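Local coordinates for type IV secretion system protein DotB (Yersinia pseudotuberculosis IP 31758, PDB 6GEF), which is thought to hydrolyse ATP as a hexameric AAA+ ATPase of the GspE family, probably powering a type IVb secretion system, at residues W91-S95 with S96-T100; G374-F377 with S378-A381; G388-G392 with H393-R397. One frame throughout, in Å; residues are numbered along the deposited sequence.

Interaction 1: residues W91-S95 with S96-T100; sequences WASGS and SSVLT
Between Ser-93 and Val-98 the backbone passes from helix 82-93 to helix 98-104 through a short linker, in which Gly-94 turns with a positive phi of 75° and Ser-95 is extended. This is a local contact round a turn. Three side chains matter most: Ser-93, Ser-95 and Val-98.

Ser-93 marks the end of helix 82-93. Its OG accepts a nearly straight bond from Ser-95 N at 2.9 Å, with an N-H...O angle of 169°. An acceptor two residues before its donor makes this an ST turn. Chi1 of 74° puts the hydroxyl between the backbone N and the carbonyl carbon of its own residue. From there its one proton can go back into the helix, to Ala-89 O or Leu-90 O, or be shared between them. The same oxygen therefore links the last helical turn to the linker.

Val-98, four residues past Gly-94, turns its CG1 branch toward Ser-93. CG1 lies 3.2 Å from Ser-93 CB and 3.4 Å from Ser-95 O. It is also 4.1 Å from Ser-95 CB. The valine side chain touches Ala-89 on helix 82-93 as well.

The second polar link is less sure. Ser-97 N points to Ser-95 OG at 2.7 Å, but the model sets that oxygen too close to Ser-97 OG. Ser-97 holds the N-cap position of helix 98-104 without a capping bond from its side chain.

Helix 82-93 packs on the antiparallel sheet through strand 128-140, where Ala-92 meets Val-133 and Ser-93 meets Ile-135. The chemistry is consistent with hydrogen bonding at Ser-93 fixing the exit from helix 82-93, while Val-98 seats the start of helix 98-104 by van der Waals contact with serine atoms and Ala-89.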
loop_
_atom_site.group_PDB
_atom_site.type_symbol
_atom_site.label_atom_id
_atom_site.label_comp_id
_atom_site.label_asym_id
_atom_site.label_seq_id
_atom_site.Cartn_x
_atom_site.Cartn_y
_atom_site.Cartn_z
ATOM N N TRP A 91 22.176 17.857 -34.277
ATOM C CA TRP A 91 21.486 19.030 -34.802
ATOM C C TRP A 91 20.040 19.048 -34.378
ATOM O O TRP A 91 19.560 20.044 -33.799
ATOM C CB TRP A 91 21.615 19.114 -36.330
ATOM C CG TRP A 91 23.022 18.935 -36.833
ATOM C CD1 TRP A 91 24.167 19.409 -36.243
ATOM C CD2 TRP A 91 23.431 18.231 -38.003
ATOM N NE1 TRP A 91 25.254 19.042 -36.991
ATOM C CE2 TRP A 91 24.835 18.310 -38.063
ATOM C CE3 TRP A 91 22.748 17.528 -38.994
ATOM C CZ2 TRP A 91 25.570 17.731 -39.098
ATOM C CZ3 TRP A 91 23.478 16.946 -40.022
ATOM C CH2 TRP A 91 24.884 17.050 -40.063
ATOM N N ALA A 92 19.315 17.971 -34.647
ATOM C CA ALA A 92 17.880 17.920 -34.326
ATOM C C ALA A 92 17.630 18.002 -32.826
ATOM O O ALA A 92 16.776 18.770 -32.377
ATOM C CB ALA A 92 17.255 16.676 -34.914
ATOM N N SER A 93 18.430 17.270 -32.051
ATOM C CA SER A 93 18.329 17.365 -30.592
ATOM C C SER A 93 18.621 18.796 -30.115
ATOM O O SER A 93 17.955 19.283 -29.221
ATOM C CB SER A 93 19.273 16.367 -29.938
ATOM O OG SER A 93 20.625 16.792 -30.038
ATOM N N GLY A 94 19.610 19.436 -30.725
ATOM C CA GLY A 94 20.170 20.648 -30.153
ATOM C C GLY A 94 21.068 20.442 -28.960
ATOM O O GLY A 94 21.451 21.423 -28.348
ATOM N N SER A 95 21.454 19.206 -28.645
ATOM C CA SER A 95 22.295 18.906 -27.508
ATOM C C SER A 95 23.478 18.061 -27.953
ATOM O O SER A 95 23.321 17.145 -28.774
ATOM C CB SER A 95 21.499 18.142 -26.428
ATOM O OG SER A 95 22.374 17.622 -25.434
ATOM N N SER A 96 24.654 18.358 -27.403
ATOM C CA SER A 96 25.790 17.446 -27.515
ATOM C C SER A 96 25.623 16.184 -26.643
ATOM O O SER A 96 26.370 15.238 -26.816
ATOM C CB SER A 96 27.083 18.155 -27.161
ATOM O OG SER A 96 26.933 18.903 -25.939
ATOM N N SER A 97 24.679 16.209 -25.695
ATOM C CA SER A 97 24.638 15.204 -24.650
ATOM C C SER A 97 23.784 13.981 -25.032
ATOM O O SER A 97 23.476 13.164 -24.165
ATOM C CB SER A 97 24.105 15.824 -23.335
ATOM O OG SER A 97 23.205 16.882 -23.598
ATOM N N VAL A 98 23.410 13.836 -26.298
ATOM C CA VAL A 98 22.311 12.974 -26.658
ATOM C C VAL A 98 22.629 11.493 -26.352
ATOM O O VAL A 98 21.781 10.758 -25.852
ATOM C CB VAL A 98 21.919 13.164 -28.137
ATOM C CG1 VAL A 98 21.257 14.509 -28.324
ATOM C CG2 VAL A 98 23.131 13.028 -29.043
ATOM N N LEU A 99 23.865 11.094 -26.616
ATOM C CA LEU A 99 24.280 9.736 -26.292
ATOM C C LEU A 99 24.438 9.551 -24.787
ATOM O O LEU A 99 24.205 8.446 -24.264
ATOM C CB LEU A 99 25.582 9.365 -27.016
ATOM C CG LEU A 99 25.344 8.809 -28.453
ATOM C CD1 LEU A 99 24.794 9.887 -29.381
ATOM C CD2 LEU A 99 26.606 8.157 -28.984
ATOM N N THR A 100 24.837 10.588 -24.069
ATOM C CA THR A 100 24.808 10.546 -22.609
ATOM C C THR A 100 23.399 10.239 -22.091
ATOM O O THR A 100 23.230 9.334 -21.270
ATOM C CB THR A 100 25.314 11.880 -22.028
ATOM O OG1 THR A 100 26.152 12.533 -22.980
ATOM C CG2 THR A 100 26.098 11.655 -20.760
#

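Interaction 2: residues G374-F377 with S378-A381; sequences GHPF and SLEA
His-375 meets Leu-379 and Glu-380 in a local contact at the start of helix 377-386, one of the helices near the C-terminus that follow strand 336-344. Leu-379 CD2 sits over one face of the imidazole, 3.8 Å from the ring centroid, in a CH-pi contact. It is offset toward the ND1 and CE1 rim. Glu-380 CB lies at the ring edge, in its plane.

His-375 NE2 donates to Glu-380 OE1. The bond is modelled as very short, 2.5 Å, and bent, with an angle of 122° at the hydrogen. Ring and carboxylate planes stand 82° apart. The bend of the glutamate at chi2 (79°) turns its carboxylate back toward the ring.

Pro-376 is the N-cap residue. His-375 and Glu-380 thus occupy the N' and N4 positions that an apolar pair fills in a hydrophobic staple; here the pair is polar. Glu-380 N bonds to Pro-376 O at 3.0 Å and Ala-381 N to Phe-377 O at 2.9 Å, opening the helix. Pro-376 CG packs on Leu-379 CB at 3.6 Å. Strand 336-344 borders the contact: Glu-380 OE2 accepts from Arg-340 N, and the His-375 ring meets Tyr-342.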
loop_
_atom_site.group_PDB
_atom_site.type_symbol
_atom_site.label_atom_id
_atom_site.label_comp_id
_atom_site.label_asym_id
_atom_site.label_seq_id
_atom_site.Cartn_x
_atom_site.Cartn_y
_atom_site.Cartn_z
ATOM N N GLY A 374 -28.192 10.723 -41.728
ATOM C CA GLY A 374 -26.794 11.172 -41.727
ATOM C C GLY A 374 -26.117 10.960 -43.071
ATOM O O GLY A 374 -26.763 10.756 -44.078
ATOM N N HIS A 375 -24.798 11.016 -43.056
ATOM C CA HIS A 375 -23.956 10.748 -44.211
ATOM C C HIS A 375 -23.183 9.438 -43.970
ATOM O O HIS A 375 -22.092 9.465 -43.432
ATOM C CB HIS A 375 -23.000 11.932 -44.442
ATOM C CG HIS A 375 -22.246 11.843 -45.748
ATOM N ND1 HIS A 375 -22.569 12.608 -46.838
ATOM C CD2 HIS A 375 -21.215 11.056 -46.134
ATOM C CE1 HIS A 375 -21.762 12.315 -47.835
ATOM N NE2 HIS A 375 -20.931 11.380 -47.428
ATOM N N PRO A 376 -23.731 8.315 -44.407
ATOM C CA PRO A 376 -23.054 7.039 -44.159
ATOM C C PRO A 376 -21.778 6.898 -44.972
ATOM O O PRO A 376 -21.534 7.636 -45.929
ATOM C CB PRO A 376 -24.084 5.990 -44.585
ATOM C CG PRO A 376 -24.930 6.697 -45.584
ATOM C CD PRO A 376 -24.989 8.142 -45.148
ATOM N N PHE A 377 -20.945 5.946 -44.570
ATOM C CA PHE A 377 -19.703 5.691 -45.278
ATOM C C PHE A 377 -19.949 5.149 -46.674
ATOM O O PHE A 377 -19.172 5.448 -47.595
ATOM C CB PHE A 377 -18.805 4.749 -44.481
ATOM C CG PHE A 377 -17.835 5.465 -43.584
ATOM C CD1 PHE A 377 -17.209 6.660 -43.994
ATOM C CD2 PHE A 377 -17.527 4.945 -42.335
ATOM C CE1 PHE A 377 -16.339 7.298 -43.164
ATOM C CE2 PHE A 377 -16.642 5.598 -41.504
ATOM C CZ PHE A 377 -16.027 6.773 -41.925
ATOM N N SER A 378 -21.005 4.360 -46.861
ATOM C CA SER A 378 -21.380 3.919 -48.201
ATOM C C SER A 378 -21.691 5.125 -49.121
ATOM O O SER A 378 -21.239 5.168 -50.251
ATOM C CB SER A 378 -22.597 2.989 -48.125
ATOM O OG SER A 378 -23.669 3.587 -47.437
ATOM N N LEU A 379 -22.413 6.094 -48.602
ATOM C CA LEU A 379 -22.744 7.259 -49.393
ATOM C C LEU A 379 -21.517 8.098 -49.683
ATOM O O LEU A 379 -21.404 8.696 -50.761
ATOM C CB LEU A 379 -23.828 8.111 -48.691
ATOM C CG LEU A 379 -24.390 9.273 -49.506
ATOM C CD1 LEU A 379 -25.595 8.829 -50.309
ATOM C CD2 LEU A 379 -24.755 10.418 -48.574
ATOM N N GLU A 380 -20.591 8.211 -48.745
ATOM C CA GLU A 380 -19.367 8.957 -48.986
ATOM C C GLU A 380 -18.506 8.277 -50.025
ATOM O O GLU A 380 -17.921 8.944 -50.909
ATOM C CB GLU A 380 -18.591 9.157 -47.681
ATOM C CG GLU A 380 -17.355 10.018 -47.829
ATOM C CD GLU A 380 -17.685 11.511 -47.866
ATOM O OE1 GLU A 380 -18.715 11.885 -48.461
ATOM O OE2 GLU A 380 -16.920 12.312 -47.295
ATOM N N ALA A 381 -18.371 6.942 -49.945
ATOM C CA ALA A 381 -17.617 6.206 -50.951
ATOM C C ALA A 381 -18.273 6.313 -52.324
ATOM O O ALA A 381 -17.575 6.443 -53.338
ATOM C CB ALA A 381 -17.450 4.752 -50.538
#

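Interaction 3: residues G388-G392 with H393-R397; sequences GIIDG and HVAKR
Asp-391 O accepts from Ala-395 N at 2.8 Å, and this bond opens helix 392-400. The N-H...O angle is 150°, and the donor is tilted 22° out of the carbonyl plane. The next bond along follows the same pattern, with Lys-396 N on Gly-392 O at 2.9 Å. Both span four residues, as in an alpha helix.

Side chains close round this first turn. Ala-395 meets Asp-391 O twice: its N donates, and its CB lies beside the oxygen. Val-394 turns its CG2 branch toward the incoming chain, where it meets Ile-390 CB at 3.2 Å. Ile-390 CG1 lies between its own backbone N and carbonyl carbon (chi1 73°), and the chain then runs straight on to CD1. That carries CD1 to Ala-395, 3.4 Å from its CB.

Asp-391 holds the N-cap position, which makes Ile-390 and Ala-395 the N' and N4 residues; their contact fits a hydrophobic staple. The aspartate side chain makes no capping bond. Its OD1 instead stands near Val-394 CG2, at 3.8 Å.

The loop begins where helix 377-386 stops in a Schellman motif, with Gly-388 as the C' residue. Ile-390 packs on Leu-384 of that helix, and Ile-390 O accepts from His-385 ND1.

The isoleucine is therefore shared by two helices: the end of one and the start of the next. The chemistry divides the work: main-chain bonds shape the turn, while Ile-390 on Leu-384, Ala-395 on Ala-381 and the His-385 bond join it to helix 377-386.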
loop_
_atom_site.group_PDB
_atom_site.type_symbol
_atom_site.label_atom_id
_atom_site.label_comp_id
_atom_site.label_asym_id
_atom_site.label_seq_id
_atom_site.Cartn_x
_atom_site.Cartn_y
_atom_site.Cartn_z
ATOM N N GLY A 388 -14.950 10.369 -59.468
ATOM C CA GLY A 388 -13.663 9.865 -59.895
ATOM C C GLY A 388 -12.511 10.103 -58.933
ATOM O O GLY A 388 -11.364 10.028 -59.316
ATOM N N ILE A 389 -12.829 10.437 -57.679
ATOM C CA ILE A 389 -11.810 10.756 -56.706
ATOM C C ILE A 389 -11.130 9.502 -56.169
ATOM O O ILE A 389 -9.935 9.534 -55.855
ATOM C CB ILE A 389 -12.389 11.635 -55.583
ATOM C CG1 ILE A 389 -12.746 13.024 -56.149
ATOM C CG2 ILE A 389 -11.417 11.756 -54.405
ATOM C CD1 ILE A 389 -12.826 14.120 -55.111
ATOM N N ILE A 390 -11.851 8.397 -56.022
ATOM C CA ILE A 390 -11.327 7.161 -55.486
ATOM C C ILE A 390 -11.630 6.018 -56.442
ATOM O O ILE A 390 -12.601 6.072 -57.211
ATOM C CB ILE A 390 -11.888 6.870 -54.066
ATOM C CG1 ILE A 390 -13.345 6.431 -54.139
ATOM C CG2 ILE A 390 -11.709 8.063 -53.150
ATOM C CD1 ILE A 390 -13.946 6.079 -52.790
ATOM N N ASP A 391 -10.833 4.980 -56.365
ATOM C CA ASP A 391 -11.045 3.779 -57.151
ATOM C C ASP A 391 -12.243 2.998 -56.609
ATOM O O ASP A 391 -12.686 3.192 -55.466
ATOM C CB ASP A 391 -9.831 2.870 -57.158
ATOM C CG ASP A 391 -8.513 3.654 -57.096
ATOM O OD1 ASP A 391 -8.474 4.694 -56.363
ATOM O OD2 ASP A 391 -7.528 3.218 -57.733
ATOM N N GLY A 392 -12.776 2.103 -57.429
ATOM C CA GLY A 392 -13.873 1.261 -57.008
ATOM C C GLY A 392 -13.537 0.351 -55.835
ATOM O O GLY A 392 -14.382 0.087 -54.988
ATOM N N HIS A 393 -12.299 -0.111 -55.769
ATOM C CA HIS A 393 -11.859 -0.932 -54.650
ATOM C C HIS A 393 -11.836 -0.129 -53.361
ATOM O O HIS A 393 -12.515 -0.485 -52.380
ATOM C CB HIS A 393 -10.485 -1.546 -54.940
ATOM C CG HIS A 393 -10.488 -2.495 -56.100
ATOM N ND1 HIS A 393 -10.430 -3.864 -55.931
ATOM C CD2 HIS A 393 -10.570 -2.290 -57.442
ATOM C CE1 HIS A 393 -10.456 -4.458 -57.109
ATOM N NE2 HIS A 393 -10.553 -3.527 -58.040
ATOM N N VAL A 394 -11.093 0.957 -53.334
ATOM C CA VAL A 394 -11.064 1.819 -52.155
ATOM C C VAL A 394 -12.455 2.307 -51.784
ATOM O O VAL A 394 -12.768 2.475 -50.618
ATOM C CB VAL A 394 -10.081 3.014 -52.362
ATOM C CG1 VAL A 394 -8.743 2.522 -52.855
ATOM C CG2 VAL A 394 -10.652 4.014 -53.319
ATOM N N ALA A 395 -13.312 2.512 -52.775
ATOM C CA ALA A 395 -14.704 2.871 -52.499
ATOM C C ALA A 395 -15.416 1.748 -51.777
ATOM O O ALA A 395 -16.112 1.978 -50.775
ATOM C CB ALA A 395 -15.425 3.237 -53.790
ATOM N N LYS A 396 -15.265 0.510 -52.256
ATOM C CA LYS A 396 -15.852 -0.634 -51.575
ATOM C C LYS A 396 -15.371 -0.735 -50.117
ATOM O O LYS A 396 -16.186 -0.817 -49.206
ATOM C CB LYS A 396 -15.538 -1.919 -52.341
ATOM C CG LYS A 396 -15.747 -3.210 -51.550
ATOM C CD LYS A 396 -15.160 -4.398 -52.282
ATOM C CE LYS A 396 -15.798 -5.688 -51.787
ATOM N NZ LYS A 396 -17.179 -5.868 -52.327
ATOM N N ARG A 397 -14.065 -0.689 -49.930
ATOM C CA ARG A 397 -13.519 -0.752 -48.577
ATOM C C ARG A 397 -14.053 0.373 -47.726
ATOM O O ARG A 397 -14.265 0.199 -46.513
ATOM C CB ARG A 397 -11.992 -0.748 -48.612
ATOM C CG ARG A 397 -11.419 -2.025 -49.249
ATOM C CD ARG A 397 -9.951 -2.195 -48.830
ATOM N NE ARG A 397 -9.071 -1.117 -49.330
ATOM C CZ ARG A 397 -8.703 -0.969 -50.609
ATOM N NH1 ARG A 397 -9.116 -1.864 -51.525
ATOM N NH2 ARG A 397 -7.941 0.046 -50.948
#

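The three contacts follow one another along the chain without overlap. Interaction 1 stands apart: its centre is about 48 Å from that of interaction 2 and about 45 Å from that of interaction 3. It joins two helices beside the antiparallel sheet of the N-terminal part. Interactions 2 and 3 lie together near the C-terminus, with centres about 13 Å apart, at the starts of the successive helices 377-386 and 392-400. They touch directly: Ala-381 CB packs on Ala-395 O at 3.1 Å, and Ile-390 CD1 approaches Ala-381 O. Thus the two helix starts form one packed unit, while interaction 1 belongs to a separate region of the ATPase.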